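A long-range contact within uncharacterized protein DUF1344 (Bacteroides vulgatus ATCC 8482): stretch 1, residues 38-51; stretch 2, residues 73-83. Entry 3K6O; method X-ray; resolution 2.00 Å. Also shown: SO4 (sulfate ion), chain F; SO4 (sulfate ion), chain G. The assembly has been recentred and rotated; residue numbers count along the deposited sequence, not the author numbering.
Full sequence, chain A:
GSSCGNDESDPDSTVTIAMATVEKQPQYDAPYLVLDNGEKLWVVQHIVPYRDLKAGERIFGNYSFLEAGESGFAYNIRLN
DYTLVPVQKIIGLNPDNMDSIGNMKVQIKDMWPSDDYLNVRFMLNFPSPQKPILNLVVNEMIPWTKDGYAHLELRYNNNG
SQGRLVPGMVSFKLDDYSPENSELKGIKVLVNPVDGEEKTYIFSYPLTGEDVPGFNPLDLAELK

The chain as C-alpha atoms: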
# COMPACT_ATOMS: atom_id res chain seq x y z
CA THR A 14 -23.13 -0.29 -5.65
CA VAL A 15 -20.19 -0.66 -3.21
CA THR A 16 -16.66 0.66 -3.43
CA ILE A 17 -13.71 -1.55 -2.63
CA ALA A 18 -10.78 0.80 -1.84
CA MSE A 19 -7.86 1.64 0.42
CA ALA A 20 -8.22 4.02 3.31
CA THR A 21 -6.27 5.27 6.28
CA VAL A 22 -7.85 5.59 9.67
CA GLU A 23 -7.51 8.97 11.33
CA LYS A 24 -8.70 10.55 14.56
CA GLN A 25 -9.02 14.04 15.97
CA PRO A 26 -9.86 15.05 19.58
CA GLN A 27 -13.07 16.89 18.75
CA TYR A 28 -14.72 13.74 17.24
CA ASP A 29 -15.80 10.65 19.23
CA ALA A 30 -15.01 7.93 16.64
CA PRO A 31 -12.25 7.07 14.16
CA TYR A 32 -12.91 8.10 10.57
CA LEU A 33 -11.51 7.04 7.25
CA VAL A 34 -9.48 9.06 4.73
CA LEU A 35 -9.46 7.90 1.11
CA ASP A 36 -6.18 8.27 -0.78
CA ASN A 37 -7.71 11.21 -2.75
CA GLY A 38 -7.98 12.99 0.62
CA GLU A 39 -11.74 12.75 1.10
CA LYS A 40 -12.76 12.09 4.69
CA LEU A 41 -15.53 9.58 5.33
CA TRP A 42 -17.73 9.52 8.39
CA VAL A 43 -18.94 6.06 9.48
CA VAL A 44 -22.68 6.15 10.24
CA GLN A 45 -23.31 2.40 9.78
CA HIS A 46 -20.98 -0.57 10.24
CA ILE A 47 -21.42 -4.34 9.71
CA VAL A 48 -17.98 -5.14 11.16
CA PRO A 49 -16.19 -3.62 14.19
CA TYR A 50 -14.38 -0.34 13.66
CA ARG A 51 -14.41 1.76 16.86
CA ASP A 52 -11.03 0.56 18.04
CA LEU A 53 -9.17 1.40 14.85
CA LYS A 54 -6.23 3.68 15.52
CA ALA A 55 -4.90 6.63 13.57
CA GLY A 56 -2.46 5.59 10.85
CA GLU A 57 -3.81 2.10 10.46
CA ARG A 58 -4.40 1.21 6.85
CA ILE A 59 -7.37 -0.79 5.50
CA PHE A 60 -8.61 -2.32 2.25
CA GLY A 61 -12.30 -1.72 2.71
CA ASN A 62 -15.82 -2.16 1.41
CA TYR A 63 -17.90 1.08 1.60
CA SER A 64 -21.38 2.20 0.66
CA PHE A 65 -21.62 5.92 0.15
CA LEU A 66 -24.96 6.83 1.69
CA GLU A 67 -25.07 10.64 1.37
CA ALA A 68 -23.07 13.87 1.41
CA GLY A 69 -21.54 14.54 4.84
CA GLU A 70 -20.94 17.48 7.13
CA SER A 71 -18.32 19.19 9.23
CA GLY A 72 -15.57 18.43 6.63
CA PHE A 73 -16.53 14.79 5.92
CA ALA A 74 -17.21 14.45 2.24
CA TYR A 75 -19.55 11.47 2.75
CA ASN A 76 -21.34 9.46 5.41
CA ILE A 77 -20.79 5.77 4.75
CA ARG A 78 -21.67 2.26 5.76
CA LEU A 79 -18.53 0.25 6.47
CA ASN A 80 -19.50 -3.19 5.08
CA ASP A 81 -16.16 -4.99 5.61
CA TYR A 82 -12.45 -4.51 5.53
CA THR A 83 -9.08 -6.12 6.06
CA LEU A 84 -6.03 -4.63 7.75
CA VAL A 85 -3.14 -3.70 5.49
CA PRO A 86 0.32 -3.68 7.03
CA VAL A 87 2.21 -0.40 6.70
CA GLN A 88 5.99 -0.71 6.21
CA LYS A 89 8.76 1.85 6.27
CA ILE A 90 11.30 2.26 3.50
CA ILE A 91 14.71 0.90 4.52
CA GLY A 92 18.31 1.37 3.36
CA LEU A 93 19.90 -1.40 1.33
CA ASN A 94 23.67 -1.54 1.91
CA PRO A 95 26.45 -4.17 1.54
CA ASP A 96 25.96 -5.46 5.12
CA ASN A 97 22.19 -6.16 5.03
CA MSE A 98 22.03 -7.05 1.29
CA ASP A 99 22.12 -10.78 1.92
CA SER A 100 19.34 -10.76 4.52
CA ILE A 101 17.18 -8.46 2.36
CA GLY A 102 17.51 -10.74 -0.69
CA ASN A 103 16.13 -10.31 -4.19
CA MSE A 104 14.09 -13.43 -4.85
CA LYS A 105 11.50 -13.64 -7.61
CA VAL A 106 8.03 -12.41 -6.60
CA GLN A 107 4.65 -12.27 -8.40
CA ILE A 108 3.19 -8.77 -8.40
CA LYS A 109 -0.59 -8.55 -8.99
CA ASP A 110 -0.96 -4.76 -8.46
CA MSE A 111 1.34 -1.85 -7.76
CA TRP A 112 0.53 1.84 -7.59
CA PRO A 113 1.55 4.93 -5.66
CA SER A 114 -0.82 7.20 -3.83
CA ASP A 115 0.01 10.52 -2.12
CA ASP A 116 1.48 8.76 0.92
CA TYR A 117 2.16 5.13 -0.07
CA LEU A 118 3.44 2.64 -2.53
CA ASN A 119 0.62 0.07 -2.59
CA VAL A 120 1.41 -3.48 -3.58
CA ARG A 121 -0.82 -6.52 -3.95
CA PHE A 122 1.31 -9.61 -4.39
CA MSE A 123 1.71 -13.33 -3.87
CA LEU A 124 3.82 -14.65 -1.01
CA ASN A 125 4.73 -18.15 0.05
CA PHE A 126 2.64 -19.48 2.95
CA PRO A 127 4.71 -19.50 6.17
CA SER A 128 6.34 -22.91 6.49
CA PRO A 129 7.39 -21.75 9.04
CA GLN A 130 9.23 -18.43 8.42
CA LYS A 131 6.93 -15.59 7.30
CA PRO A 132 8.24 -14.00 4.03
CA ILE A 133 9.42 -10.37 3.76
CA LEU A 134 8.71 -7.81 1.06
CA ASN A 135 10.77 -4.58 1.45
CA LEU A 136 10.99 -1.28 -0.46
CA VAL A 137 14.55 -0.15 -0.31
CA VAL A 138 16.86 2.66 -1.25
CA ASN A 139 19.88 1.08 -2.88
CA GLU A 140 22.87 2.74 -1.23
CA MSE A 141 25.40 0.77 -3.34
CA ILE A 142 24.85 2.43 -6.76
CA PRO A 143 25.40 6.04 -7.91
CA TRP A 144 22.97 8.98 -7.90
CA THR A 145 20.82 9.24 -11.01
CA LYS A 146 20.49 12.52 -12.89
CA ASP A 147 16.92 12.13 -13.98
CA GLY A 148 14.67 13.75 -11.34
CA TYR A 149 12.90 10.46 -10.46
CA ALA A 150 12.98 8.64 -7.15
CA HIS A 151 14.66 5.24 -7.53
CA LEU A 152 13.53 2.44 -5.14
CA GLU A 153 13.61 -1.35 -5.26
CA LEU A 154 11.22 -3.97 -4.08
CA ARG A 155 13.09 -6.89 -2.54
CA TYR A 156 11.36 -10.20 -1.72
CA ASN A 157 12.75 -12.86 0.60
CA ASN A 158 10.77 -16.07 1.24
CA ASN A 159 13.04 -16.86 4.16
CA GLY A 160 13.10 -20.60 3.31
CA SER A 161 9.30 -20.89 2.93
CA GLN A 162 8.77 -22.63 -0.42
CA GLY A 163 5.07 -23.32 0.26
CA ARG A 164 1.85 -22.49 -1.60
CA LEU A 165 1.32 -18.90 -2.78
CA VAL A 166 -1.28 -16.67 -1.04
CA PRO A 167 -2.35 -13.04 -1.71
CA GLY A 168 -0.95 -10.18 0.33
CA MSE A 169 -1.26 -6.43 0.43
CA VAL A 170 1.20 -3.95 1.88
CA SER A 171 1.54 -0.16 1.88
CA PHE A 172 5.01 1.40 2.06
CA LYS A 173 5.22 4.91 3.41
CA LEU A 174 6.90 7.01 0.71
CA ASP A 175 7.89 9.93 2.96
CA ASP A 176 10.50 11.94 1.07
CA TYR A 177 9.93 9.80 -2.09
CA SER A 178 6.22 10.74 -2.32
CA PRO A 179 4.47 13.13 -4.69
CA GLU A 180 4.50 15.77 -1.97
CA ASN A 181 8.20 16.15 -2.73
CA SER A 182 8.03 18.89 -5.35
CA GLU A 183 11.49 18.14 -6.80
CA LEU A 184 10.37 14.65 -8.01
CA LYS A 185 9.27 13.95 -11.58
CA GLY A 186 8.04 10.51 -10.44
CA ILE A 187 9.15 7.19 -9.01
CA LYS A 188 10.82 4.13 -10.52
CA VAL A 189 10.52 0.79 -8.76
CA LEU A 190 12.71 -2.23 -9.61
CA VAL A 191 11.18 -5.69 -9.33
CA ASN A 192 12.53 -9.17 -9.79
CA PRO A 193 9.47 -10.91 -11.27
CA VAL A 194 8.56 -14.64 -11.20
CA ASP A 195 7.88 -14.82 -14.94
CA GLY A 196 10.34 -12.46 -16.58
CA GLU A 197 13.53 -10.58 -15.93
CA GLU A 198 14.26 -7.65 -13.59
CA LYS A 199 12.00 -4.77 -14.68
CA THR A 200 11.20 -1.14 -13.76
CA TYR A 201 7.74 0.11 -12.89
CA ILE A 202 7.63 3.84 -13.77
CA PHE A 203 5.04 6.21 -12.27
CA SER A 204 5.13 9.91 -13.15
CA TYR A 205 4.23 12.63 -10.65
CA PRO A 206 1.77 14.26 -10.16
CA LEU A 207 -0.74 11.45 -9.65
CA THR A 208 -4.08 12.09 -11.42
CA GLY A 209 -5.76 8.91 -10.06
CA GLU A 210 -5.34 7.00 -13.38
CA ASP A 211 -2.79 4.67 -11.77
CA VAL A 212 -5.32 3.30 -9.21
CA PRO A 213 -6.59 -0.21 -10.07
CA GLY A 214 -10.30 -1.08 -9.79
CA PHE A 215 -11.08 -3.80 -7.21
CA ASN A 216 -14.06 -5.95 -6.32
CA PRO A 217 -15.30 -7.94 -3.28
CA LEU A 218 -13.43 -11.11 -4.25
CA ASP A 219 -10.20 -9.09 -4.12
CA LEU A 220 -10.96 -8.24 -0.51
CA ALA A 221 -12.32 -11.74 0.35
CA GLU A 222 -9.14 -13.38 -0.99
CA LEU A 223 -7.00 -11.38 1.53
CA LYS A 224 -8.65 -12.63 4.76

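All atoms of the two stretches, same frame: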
# COMPACT_ATOMS: atom_id res chain seq x y z
N GLY A 38 -7.81 11.98 -0.44
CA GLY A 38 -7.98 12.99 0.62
C GLY A 38 -9.39 13.24 1.13
O GLY A 38 -9.59 14.02 2.07
N GLU A 39 -10.40 12.59 0.56
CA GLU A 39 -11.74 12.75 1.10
C GLU A 39 -11.91 12.00 2.42
O GLU A 39 -11.48 10.86 2.54
CB GLU A 39 -12.79 12.28 0.12
CG GLU A 39 -12.83 13.13 -1.13
CD GLU A 39 -13.94 12.70 -2.05
OE1 GLU A 39 -14.17 11.47 -2.19
OE2 GLU A 39 -14.61 13.59 -2.59
N LYS A 40 -12.57 12.64 3.37
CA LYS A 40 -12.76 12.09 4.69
C LYS A 40 -14.17 11.53 4.76
O LYS A 40 -15.14 12.22 4.41
CB LYS A 40 -12.61 13.16 5.75
CG LYS A 40 -11.25 13.86 5.81
CD LYS A 40 -11.24 14.82 6.99
CE LYS A 40 -10.67 16.20 6.64
NZ LYS A 40 -9.22 16.12 6.18
N LEU A 41 -14.26 10.30 5.25
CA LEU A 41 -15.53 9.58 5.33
C LEU A 41 -15.94 9.39 6.78
O LEU A 41 -15.13 8.91 7.59
CB LEU A 41 -15.38 8.21 4.65
CG LEU A 41 -14.84 8.20 3.21
CD1 LEU A 41 -14.77 6.77 2.68
CD2 LEU A 41 -15.68 9.08 2.31
N TRP A 42 -17.17 9.79 7.10
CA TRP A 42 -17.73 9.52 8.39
C TRP A 42 -18.55 8.23 8.42
O TRP A 42 -19.50 8.05 7.61
CB TRP A 42 -18.60 10.69 8.85
CG TRP A 42 -19.03 10.52 10.27
CD1 TRP A 42 -20.25 10.16 10.73
CD2 TRP A 42 -18.19 10.68 11.43
NE1 TRP A 42 -20.25 10.09 12.10
CE2 TRP A 42 -19.00 10.41 12.56
CE3 TRP A 42 -16.84 11.03 11.62
CZ2 TRP A 42 -18.49 10.46 13.87
CZ3 TRP A 42 -16.34 11.08 12.92
CH2 TRP A 42 -17.16 10.80 14.02
N VAL A 43 -18.24 7.35 9.37
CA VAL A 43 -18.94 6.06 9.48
C VAL A 43 -20.25 6.18 10.26
O VAL A 43 -20.23 6.39 11.48
CB VAL A 43 -18.04 4.97 10.13
CG1 VAL A 43 -18.79 3.61 10.16
CG2 VAL A 43 -16.68 4.84 9.40
N VAL A 44 -21.39 6.06 9.57
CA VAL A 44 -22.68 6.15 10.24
C VAL A 44 -23.33 4.77 10.38
O VAL A 44 -24.24 4.64 11.16
CB VAL A 44 -23.68 7.13 9.52
CG1 VAL A 44 -23.13 8.55 9.54
CG2 VAL A 44 -23.94 6.68 8.05
N GLN A 45 -22.89 3.78 9.60
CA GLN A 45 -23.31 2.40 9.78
C GLN A 45 -22.08 1.51 9.62
O GLN A 45 -21.19 1.81 8.83
CB GLN A 45 -24.38 2.02 8.75
CG GLN A 45 -25.73 2.79 8.89
CD GLN A 45 -26.69 2.57 7.75
OE1 GLN A 45 -26.42 1.78 6.85
NE2 GLN A 45 -27.83 3.29 7.77
N HIS A 46 -22.05 0.41 10.36
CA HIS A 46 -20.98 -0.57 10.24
C HIS A 46 -21.53 -1.99 10.43
O HIS A 46 -22.43 -2.20 11.24
CB HIS A 46 -19.88 -0.29 11.26
CG HIS A 46 -20.31 -0.49 12.66
ND1 HIS A 46 -19.79 -1.48 13.47
CD2 HIS A 46 -21.27 0.13 13.39
CE1 HIS A 46 -20.39 -1.44 14.64
NE2 HIS A 46 -21.31 -0.48 14.62
N ILE A 47 -21.02 -2.93 9.65
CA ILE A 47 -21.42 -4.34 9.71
C ILE A 47 -20.32 -5.14 10.43
O ILE A 47 -20.55 -6.24 10.93
CB ILE A 47 -21.62 -4.89 8.28
CG1 ILE A 47 -22.71 -4.09 7.55
CG2 ILE A 47 -21.91 -6.40 8.26
CD1 ILE A 47 -24.06 -4.06 8.25
N VAL A 48 -19.11 -4.57 10.45
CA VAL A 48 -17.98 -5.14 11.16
C VAL A 48 -17.44 -4.09 12.14
O VAL A 48 -17.72 -2.90 11.98
CB VAL A 48 -16.87 -5.58 10.19
CG1 VAL A 48 -17.38 -6.70 9.30
CG2 VAL A 48 -16.36 -4.37 9.38
N PRO A 49 -16.71 -4.54 13.17
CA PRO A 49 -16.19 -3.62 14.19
C PRO A 49 -15.24 -2.60 13.60
O PRO A 49 -14.43 -2.92 12.74
CB PRO A 49 -15.41 -4.54 15.14
CG PRO A 49 -16.10 -5.89 15.01
CD PRO A 49 -16.56 -5.95 13.56
N TYR A 50 -15.32 -1.36 14.09
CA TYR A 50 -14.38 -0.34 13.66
C TYR A 50 -13.95 0.64 14.75
O TYR A 50 -12.99 1.35 14.56
CB TYR A 50 -14.99 0.44 12.46
CG TYR A 50 -15.92 1.52 12.90
CD1 TYR A 50 -17.18 1.20 13.39
CD2 TYR A 50 -15.53 2.86 12.88
CE1 TYR A 50 -18.05 2.20 13.83
CE2 TYR A 50 -16.40 3.86 13.31
CZ TYR A 50 -17.66 3.52 13.78
OH TYR A 50 -18.52 4.46 14.24
N ARG A 51 -14.64 0.68 15.87
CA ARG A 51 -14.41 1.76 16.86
C ARG A 51 -13.02 1.78 17.46
O ARG A 51 -12.57 2.82 17.90
CB ARG A 51 -15.43 1.68 18.00
CG ARG A 51 -16.79 2.10 17.56
CD ARG A 51 -17.72 2.26 18.76
NE ARG A 51 -19.06 2.54 18.31
CZ ARG A 51 -20.03 1.64 18.20
NH1 ARG A 51 -19.82 0.36 18.50
NH2 ARG A 51 -21.24 2.03 17.79
N PHE A 73 -16.48 16.16 6.43
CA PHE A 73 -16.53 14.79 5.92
C PHE A 73 -17.28 14.84 4.62
O PHE A 73 -18.42 15.31 4.58
CB PHE A 73 -17.18 13.83 6.94
CG PHE A 73 -16.45 13.80 8.24
CD1 PHE A 73 -15.26 13.15 8.35
CD2 PHE A 73 -16.90 14.52 9.33
CE1 PHE A 73 -14.52 13.18 9.53
CE2 PHE A 73 -16.20 14.55 10.51
CZ PHE A 73 -15.00 13.86 10.61
N ALA A 74 -16.62 14.42 3.56
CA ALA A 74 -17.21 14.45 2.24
C ALA A 74 -18.49 13.62 2.17
O ALA A 74 -19.46 14.03 1.54
CB ALA A 74 -16.19 13.95 1.19
N TYR A 75 -18.45 12.42 2.77
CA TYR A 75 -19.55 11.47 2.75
C TYR A 75 -19.74 10.76 4.09
O TYR A 75 -18.78 10.56 4.84
CB TYR A 75 -19.32 10.39 1.70
CG TYR A 75 -19.22 10.91 0.29
CD1 TYR A 75 -20.36 11.12 -0.48
CD2 TYR A 75 -17.98 11.16 -0.28
CE1 TYR A 75 -20.27 11.60 -1.76
CE2 TYR A 75 -17.89 11.63 -1.56
CZ TYR A 75 -19.03 11.84 -2.30
OH TYR A 75 -18.92 12.31 -3.58
N ASN A 76 -20.98 10.37 4.35
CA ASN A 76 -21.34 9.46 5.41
C ASN A 76 -21.48 8.11 4.77
O ASN A 76 -22.15 7.99 3.74
CB ASN A 76 -22.67 9.85 6.05
CG ASN A 76 -22.62 11.17 6.76
OD1 ASN A 76 -21.56 11.56 7.29
ND2 ASN A 76 -23.77 11.86 6.82
N ILE A 77 -20.83 7.10 5.35
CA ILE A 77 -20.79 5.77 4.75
C ILE A 77 -21.26 4.65 5.67
O ILE A 77 -21.35 4.82 6.89
CB ILE A 77 -19.34 5.41 4.23
CG1 ILE A 77 -18.36 5.23 5.40
CG2 ILE A 77 -18.83 6.51 3.31
CD1 ILE A 77 -17.14 4.34 5.11
N ARG A 78 -21.57 3.51 5.05
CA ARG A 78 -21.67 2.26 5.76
C ARG A 78 -20.36 1.51 5.50
O ARG A 78 -19.95 1.33 4.34
CB ARG A 78 -22.86 1.41 5.25
CG ARG A 78 -22.90 0.04 5.86
CD ARG A 78 -24.18 -0.69 5.64
NE ARG A 78 -24.54 -0.81 4.24
CZ ARG A 78 -25.57 -0.20 3.66
NH1 ARG A 78 -26.36 0.63 4.32
NH2 ARG A 78 -25.79 -0.41 2.37
N LEU A 79 -19.74 1.06 6.57
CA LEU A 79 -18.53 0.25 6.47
C LEU A 79 -18.98 -1.21 6.46
O LEU A 79 -19.33 -1.74 7.50
CB LEU A 79 -17.60 0.53 7.65
CG LEU A 79 -16.33 -0.30 7.74
CD1 LEU A 79 -15.43 -0.08 6.48
CD2 LEU A 79 -15.57 0.03 9.02
N ASN A 80 -18.99 -1.82 5.27
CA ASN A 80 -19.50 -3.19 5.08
C ASN A 80 -18.50 -4.27 5.51
O ASN A 80 -18.90 -5.31 5.97
CB ASN A 80 -19.89 -3.45 3.61
CG ASN A 80 -20.93 -2.46 3.08
OD1 ASN A 80 -21.95 -2.19 3.72
ND2 ASN A 80 -20.69 -1.93 1.88
N ASP A 81 -17.21 -4.01 5.38
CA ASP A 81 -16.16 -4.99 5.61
C ASP A 81 -14.84 -4.32 5.37
O ASP A 81 -14.78 -3.26 4.72
CB ASP A 81 -16.28 -6.14 4.60
CG ASP A 81 -15.56 -7.39 5.03
OD1 ASP A 81 -14.96 -7.44 6.11
OD2 ASP A 81 -15.57 -8.35 4.23
N TYR A 82 -13.78 -4.91 5.91
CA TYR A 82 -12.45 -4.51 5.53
C TYR A 82 -11.43 -5.55 5.97
O TYR A 82 -11.75 -6.50 6.69
CB TYR A 82 -12.10 -3.15 6.13
CG TYR A 82 -12.02 -3.15 7.64
CD1 TYR A 82 -13.15 -2.99 8.40
CD2 TYR A 82 -10.81 -3.32 8.29
CE1 TYR A 82 -13.08 -3.01 9.75
CE2 TYR A 82 -10.75 -3.33 9.66
CZ TYR A 82 -11.90 -3.18 10.38
OH TYR A 82 -11.86 -3.15 11.74
N THR A 83 -10.20 -5.37 5.52
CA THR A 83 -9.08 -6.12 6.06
C THR A 83 -7.95 -5.17 6.37
O THR A 83 -7.83 -4.12 5.73
CB THR A 83 -8.62 -7.26 5.13
OG1 THR A 83 -7.68 -8.08 5.84
CG2 THR A 83 -7.97 -6.71 3.84
S SO4 F . -17.10 -1.77 17.75
O1 SO4 F . -17.61 -0.94 18.86
O2 SO4 F . -15.78 -2.24 18.17
O3 SO4 F . -17.97 -2.91 17.43
O4 SO4 F . -17.08 -0.97 16.51
S SO4 G . -23.53 -0.38 17.19
O1 SO4 G . -23.69 0.99 16.69
O2 SO4 G . -22.15 -0.82 17.08
O3 SO4 G . -23.87 -0.42 18.62
O4 SO4 G . -24.37 -1.27 16.37
O HOH W 1 -13.46 15.28 3.14

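The two stretches pair as parallel strands through a ladder of backbone hydrogen bonds. Trp42 bonds through both its N and its O: its N donates to Tyr75 O at 2.9 Å, and its O accepts from Ile77 N at 2.8 Å. This alternation is the normal parallel pattern. The pattern changes at Val44, where a beta bulge shifts the register by one. Two successive amides then share one acceptor: Val44 N lies 3.0 Å and Gln45 N 3.3 Å from Ile77 O, and both bond to it. The ladder resumes with Leu79 N to Gln45 O at 2.8 Å and Ile47 N to Leu79 O at 3.0 Å. At the other end, Ala74 N reaches Lys40 O at 2.8 Å, but the N-H points poorly and the bond is weak. A water accepts from Lys40 N at 2.8 Å and, weakly, from Ala74 N at 3.3 Å, linking the two stretches there.

CA-H...O contacts supplement the ladder. Asn76 CA is 3.2 Å from Trp42 O, and Arg78 CA is 3.1 Å from Gln45 O.

Two hydrogen bonds across the contact use side chains. Arg78 NH1 donates to Gln45 OE1 at 2.8 Å, on the face these paired residues share. Arg78 NE also bonds Asn80 OD1 at 3.0 Å within its own stretch, which helps fix the guanidinium. Beyond the ladder, Tyr82 OH donates to Pro49 O at 2.8 Å and ties down the loop that follows the strand.

Apolar packing lies largely on the face of Leu41, Val43, Tyr75, Ile77 and Leu79. Leu41 CD2 is 3.9 Å from Tyr75 CB, and Leu41 CB is 4.1 Å from Ile77 CG2. Val43 CG1 is 4.1 Å from Leu79 CB. Leu79 also receives the loop: its CD2 is 3.5 Å from Tyr50 CB. Val48 CG2 sits 3.6 Å from Tyr82 CE1.

Trp42 and Phe73 form an oblique aromatic pair, with planes at 50° and centroids 4.9 Å apart. Trp42 CE3 lies over one face of the Phe73 ring, 3.5 Å from Phe73 CZ.

Two sulfate ions, probably from the crystallisation liquor, bind the first stretch. Tyr50 N and Arg51 N each donate to O4 of the chain F sulfate at 3.0 Å. His46 NE2 donates to O2 of the chain G sulfate at 2.6 Å, while His46 ND1 bonds Val48 O at 2.9 Å. Arg51 NH1 bonds both ions, at 2.6 Å to O1 of chain F and 3.0 Å to O2 of chain G.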